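Local structure of putative NADPH:quinone reductase (Bacillus thuringiensis, 3GMS) at residues S116-D119 with F120-A123; Y278-Q281 with E282-H286. The protein is of unproven function but is probably an NADPH-dependent quinone reductase of the medium-chain dehydrogenase/reductase superfamily. All coordinates share one frame; numbering follows the deposited sequence. Where two conformers were deposited one is given.

Interaction 1. Residues S116-D119 with F120-A123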
loop_
_atom_site.group_PDB
_atom_site.type_symbol
_atom_site.label_atom_id
_atom_site.label_comp_id
_atom_site.label_asym_id
_atom_site.label_seq_id
_atom_site.Cartn_x
_atom_site.Cartn_y
_atom_site.Cartn_z
ATOM N N SER A 116 11.562 1.163 19.090
ATOM C CA SER A 116 10.466 0.231 19.376
ATOM C C SER A 116 9.992 -0.611 18.188
ATOM O O SER A 116 9.419 -1.684 18.369
ATOM C CB SER A 116 9.273 1.044 19.877
ATOM O OG SER A 116 8.413 0.255 20.661
ATOM N N ILE A 117 10.190 -0.103 16.975
ATOM C CA ILE A 117 9.622 -0.740 15.773
ATOM C C ILE A 117 10.691 -1.470 14.959
ATOM O O ILE A 117 11.687 -0.871 14.581
ATOM C CB ILE A 117 8.868 0.308 14.926
ATOM C CG1 ILE A 117 7.683 0.854 15.758
ATOM C CG2 ILE A 117 8.507 -0.263 13.529
ATOM C CD1 ILE A 117 6.693 1.678 15.010
ATOM N N ASP A 118 10.512 -2.760 14.739
ATOM C CA ASP A 118 11.539 -3.547 14.015
ATOM C C ASP A 118 11.568 -3.151 12.522
ATOM O O ASP A 118 10.618 -2.527 12.022
ATOM C CB ASP A 118 11.295 -5.054 14.156
ATOM C CG ASP A 118 10.070 -5.515 13.377
ATOM O OD1 ASP A 118 10.193 -5.812 12.156
ATOM O OD2 ASP A 118 8.990 -5.603 13.966
ATOM N N ASP A 119 12.667 -3.473 11.835
ATOM C CA ASP A 119 12.854 -3.095 10.413
ATOM C C ASP A 119 11.733 -3.630 9.500
ATOM O O ASP A 119 11.329 -2.963 8.548
ATOM C CB ASP A 119 14.155 -3.679 9.844
ATOM C CG ASP A 119 15.400 -3.160 10.531
ATOM O OD1 ASP A 119 15.392 -2.060 11.128
ATOM O OD2 ASP A 119 16.401 -3.877 10.475
ATOM N N PHE A 120 11.249 -4.842 9.753
ATOM C CA PHE A 120 10.270 -5.430 8.829
ATOM C C PHE A 120 8.871 -4.836 8.972
ATOM O O PHE A 120 8.142 -4.619 7.994
ATOM C CB PHE A 120 10.272 -6.954 8.948
ATOM C CG PHE A 120 11.544 -7.556 8.472
ATOM C CD1 PHE A 120 11.673 -7.990 7.142
ATOM C CD2 PHE A 120 12.647 -7.658 9.352
ATOM C CE1 PHE A 120 12.894 -8.545 6.681
ATOM C CE2 PHE A 120 13.857 -8.225 8.913
ATOM C CZ PHE A 120 13.983 -8.675 7.564
ATOM N N THR A 121 8.543 -4.460 10.201
ATOM C CA THR A 121 7.330 -3.696 10.448
ATOM C C THR A 121 7.480 -2.313 9.825
ATOM O O THR A 121 6.585 -1.843 9.116
ATOM C CB THR A 121 7.071 -3.637 11.979
ATOM O OG1 THR A 121 6.872 -4.973 12.436
ATOM C CG2 THR A 121 5.815 -2.796 12.273
ATOM N N ALA A 122 8.608 -1.628 10.098
ATOM C CA ALA A 122 8.829 -0.308 9.537
ATOM C C ALA A 122 8.776 -0.288 8.006
ATOM O O ALA A 122 8.229 0.638 7.382
ATOM C CB ALA A 122 10.206 0.248 10.021
ATOM N N ALA A 123 9.300 -1.343 7.411
ATOM C CA ALA A 123 9.365 -1.430 5.967
ATOM C C ALA A 123 7.971 -1.534 5.304
ATOM O O ALA A 123 7.862 -1.534 4.060
ATOM C CB ALA A 123 10.257 -2.636 5.581
#
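Asp118 OD1 is met by two backbone amides of the helical turn that follows it. Asp118 OD1 accepts from Thr121 N at 2.9 Å, the donor lying above the carboxylate plane, 47° out of it, and takes a second, weak and strongly bent bond from Phe120 N. OD2 receives the hydroxyl of the same threonine: Thr121 OG1 stands 2.7 Å from Asp118 OD2, on the syn side, though well out of the carboxylate plane. Asp118 is thus the N-cap of helix 119-122, and its carboxylate spans two backbone amides and one side chain of the first turn. What lets it fold back is a chi1 of 71°, which sets CG between the residue's own N and carbonyl carbon. The Thr121 hydroxyl lies beside its backbone N, chi1 -62°, so that OG1 and N face the two oxygens of one carboxylate, and the side chains of Asp118 and Thr121 cross at about a right angle. Behind the cap the helix starts with a straight bond from Ala122 N to Asp118 O, 2.9 Å, and a more bent one from Ala123 N to Asp119 O.

On the buried side Ile117 leads the chain into the turn. Its CG2 packs on Ala122 CB and on Thr121 CG2, 3.9 Å from each, while Ile288 and Val291 of helix 277-292 also touch the isoleucine. The Asp119 carboxylate is engaged elsewhere, by a salt bridge to Arg89 and a hydrogen bond with Tyr332, and the Phe120 ring meets Phe328 edge-to-face.

With the bonds to both oxygens, the rotation of the Asp118 carboxylate is largely fixed, and a negative charge at this helix N-terminus would probably be stabilised by the amide dipoles, favouring the ionised form.

Interaction 2. Residues Y278-Q281 with E282-H286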
loop_
_atom_site.group_PDB
_atom_site.type_symbol
_atom_site.label_atom_id
_atom_site.label_comp_id
_atom_site.label_asym_id
_atom_site.label_seq_id
_atom_site.Cartn_x
_atom_site.Cartn_y
_atom_site.Cartn_z
ATOM N N TYR A 278 3.865 18.867 6.725
ATOM C CA TYR A 278 3.617 18.845 8.145
ATOM C C TYR A 278 2.522 17.819 8.438
ATOM O O TYR A 278 2.679 16.950 9.316
ATOM C CB TYR A 278 3.189 20.237 8.624
ATOM C CG TYR A 278 2.829 20.246 10.086
ATOM C CD1 TYR A 278 3.829 20.371 11.064
ATOM C CD2 TYR A 278 1.501 20.104 10.499
ATOM C CE1 TYR A 278 3.501 20.356 12.438
ATOM C CE2 TYR A 278 1.165 20.077 11.865
ATOM C CZ TYR A 278 2.172 20.201 12.823
ATOM O OH TYR A 278 1.837 20.191 14.167
ATOM N N LYS A 279 1.418 17.920 7.697
ATOM C CA LYS A 279 0.310 16.994 7.892
ATOM C C LYS A 279 0.704 15.540 7.546
ATOM O O LYS A 279 0.255 14.571 8.198
ATOM C CB LYS A 279 -0.902 17.390 7.057
ATOM C CG LYS A 279 -2.023 16.370 7.230
ATOM C CD LYS A 279 -3.408 16.818 6.834
ATOM C CE LYS A 279 -4.336 15.636 7.037
ATOM N NZ LYS A 279 -5.732 16.057 7.068
ATOM N N TRP A 280 1.474 15.413 6.468
ATOM C CA TRP A 280 1.958 14.096 6.011
ATOM C C TRP A 280 2.799 13.462 7.149
ATOM O O TRP A 280 2.546 12.343 7.550
ATOM C CB TRP A 280 2.740 14.304 4.715
ATOM C CG TRP A 280 3.099 13.060 3.952
ATOM C CD1 TRP A 280 2.321 12.393 3.040
ATOM C CD2 TRP A 280 4.332 12.352 4.026
ATOM N NE1 TRP A 280 3.010 11.298 2.552
ATOM C CE2 TRP A 280 4.253 11.268 3.115
ATOM C CE3 TRP A 280 5.520 12.552 4.735
ATOM C CZ2 TRP A 280 5.308 10.348 2.939
ATOM C CZ3 TRP A 280 6.571 11.640 4.558
ATOM C CH2 TRP A 280 6.454 10.565 3.644
ATOM N N GLN A 281 3.762 14.207 7.703
ATOM C CA GLN A 281 4.546 13.711 8.853
ATOM C C GLN A 281 3.703 13.396 10.088
ATOM O O GLN A 281 3.906 12.362 10.722
ATOM C CB GLN A 281 5.642 14.700 9.258
ATOM C CG GLN A 281 6.740 14.901 8.260
ATOM C CD GLN A 281 7.728 13.723 8.172
ATOM O OE1 GLN A 281 7.870 12.909 9.105
ATOM N NE2 GLN A 281 8.428 13.660 7.071
ATOM N N GLU A 282 2.743 14.274 10.423
ATOM C CA GLU A 282 1.843 14.051 11.551
ATOM C C GLU A 282 1.041 12.782 11.383
ATOM O O GLU A 282 0.779 12.050 12.345
ATOM C CB GLU A 282 0.865 15.210 11.649
ATOM C CG GLU A 282 1.484 16.366 12.339
ATOM C CD GLU A 282 1.638 16.046 13.807
ATOM O OE1 GLU A 282 0.602 16.032 14.501
ATOM O OE2 GLU A 282 2.776 15.757 14.236
ATOM N N THR A 283 0.661 12.510 10.145
ATOM C CA THR A 283 -0.112 11.298 9.854
ATOM C C THR A 283 0.758 10.058 10.105
ATOM O O THR A 283 0.285 9.057 10.667
ATOM C CB THR A 283 -0.663 11.323 8.397
ATOM O OG1 THR A 283 -1.468 12.498 8.234
ATOM C CG2 THR A 283 -1.529 10.112 8.095
ATOM N N PHE A 284 2.025 10.116 9.701
ATOM C CA PHE A 284 2.930 8.995 10.006
ATOM C C PHE A 284 3.132 8.856 11.511
ATOM O O PHE A 284 3.184 7.738 12.032
ATOM C CB PHE A 284 4.268 9.125 9.303
ATOM C CG PHE A 284 4.282 8.496 7.946
ATOM C CD1 PHE A 284 4.011 9.247 6.839
ATOM C CD2 PHE A 284 4.500 7.116 7.811
ATOM C CE1 PHE A 284 4.009 8.640 5.548
ATOM C CE2 PHE A 284 4.522 6.502 6.549
ATOM C CZ PHE A 284 4.265 7.282 5.418
ATOM N N ARG A 285 3.201 9.979 12.227
ATOM C CA ARG A 285 3.397 9.869 13.686
ATOM C C ARG A 285 2.259 9.122 14.310
ATOM O O ARG A 285 2.454 8.365 15.259
ATOM C CB ARG A 285 3.603 11.253 14.334
ATOM C CG ARG A 285 5.038 11.682 14.255
ATOM C CD ARG A 285 5.330 12.916 15.141
ATOM N NE ARG A 285 4.859 14.107 14.457
ATOM C CZ ARG A 285 5.528 14.732 13.482
ATOM N NH1 ARG A 285 6.731 14.309 13.086
ATOM N NH2 ARG A 285 5.000 15.796 12.911
ATOM N N HIS A 286 1.075 9.301 13.733
ATOM C CA HIS A 286 -0.096 8.627 14.173
ATOM C C HIS A 286 -0.119 7.133 13.919
ATOM O O HIS A 286 -0.481 6.354 14.821
ATOM C CB HIS A 286 -1.387 9.259 13.622
ATOM C CG HIS A 286 -2.601 8.703 14.286
ATOM N ND1 HIS A 286 -2.886 8.930 15.617
ATOM C CD2 HIS A 286 -3.530 7.818 13.851
ATOM C CE1 HIS A 286 -3.979 8.271 15.952
ATOM N NE2 HIS A 286 -4.389 7.587 14.900
#
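Lys279 O is doubly engaged, by Thr283 OG1 at 2.7 Å and by Thr283 N at 2.9 Å, the two donors arriving from opposite faces of the carbonyl plane. Beside this, Arg285 holds Glu282 side-on, two nitrogens converging on one oxygen: Arg285 NH2 lies 2.6 Å from Glu282 OE2 in a salt bridge and meets its anti lone pair, while NE comes nearly along the C-O axis of the same atom, both bonds being bent. The bend of the glutamate at chi2 (-71°) helps carry OE2 into the plane of the guanidinium. One face of the guanidinium lies over the backbone of Gln281, whose O also accepts from Arg285 N, and Arg285 NH2 comes within 3.9 Å of Gln281 CB. The threonine hydroxyl returning to the carbonyl four residues back accompanies the regular i to i+4 bonding of helix 277-292, which continues with Glu282 N on Tyr278 O and Phe284 N on Trp280 O.

Aromatic contacts follow the same spacing. Glu282 CG rides over one face of the Tyr278 ring in a CH-pi contact, 4.1 Å from the ring centroid, with the ring and carboxylate planes only 20° apart. On the buried flank, Phe284 turns its edge to the face of Trp280 in an edge-to-face pair with planes at 58°; Phe284 CE1 comes to 3.4 Å from Trp280 CZ2. Trp280 NE1 hydrogen-bonds to Asn272 OD1 and the indole forms a cation-pi contact with Arg94, while Leu130 of helix 127-139 and Val111 of strand 110-112 pack against both rings.

Along the chain interaction 1 closes before interaction 2 opens; their centres are about 17 Å apart and their nearest atoms about 7 Å, without touching. Interaction 1 starts the short helix 119-122, beyond strand 110-112, and interaction 2 lies in the N-terminal and middle turns of helix 277-292. The last turns of that helix bridge them, with Val291 touching Thr121. Met125 touches both Ile117 and Phe284. Helix 277-292, which comes after strand 262-265 of the parallel sheet and helix 268-274, packs on strand 110-112, helix 127-139 and the 116-123 turn, so that chain following the sheet returns to pack on elements that precede it in sequence.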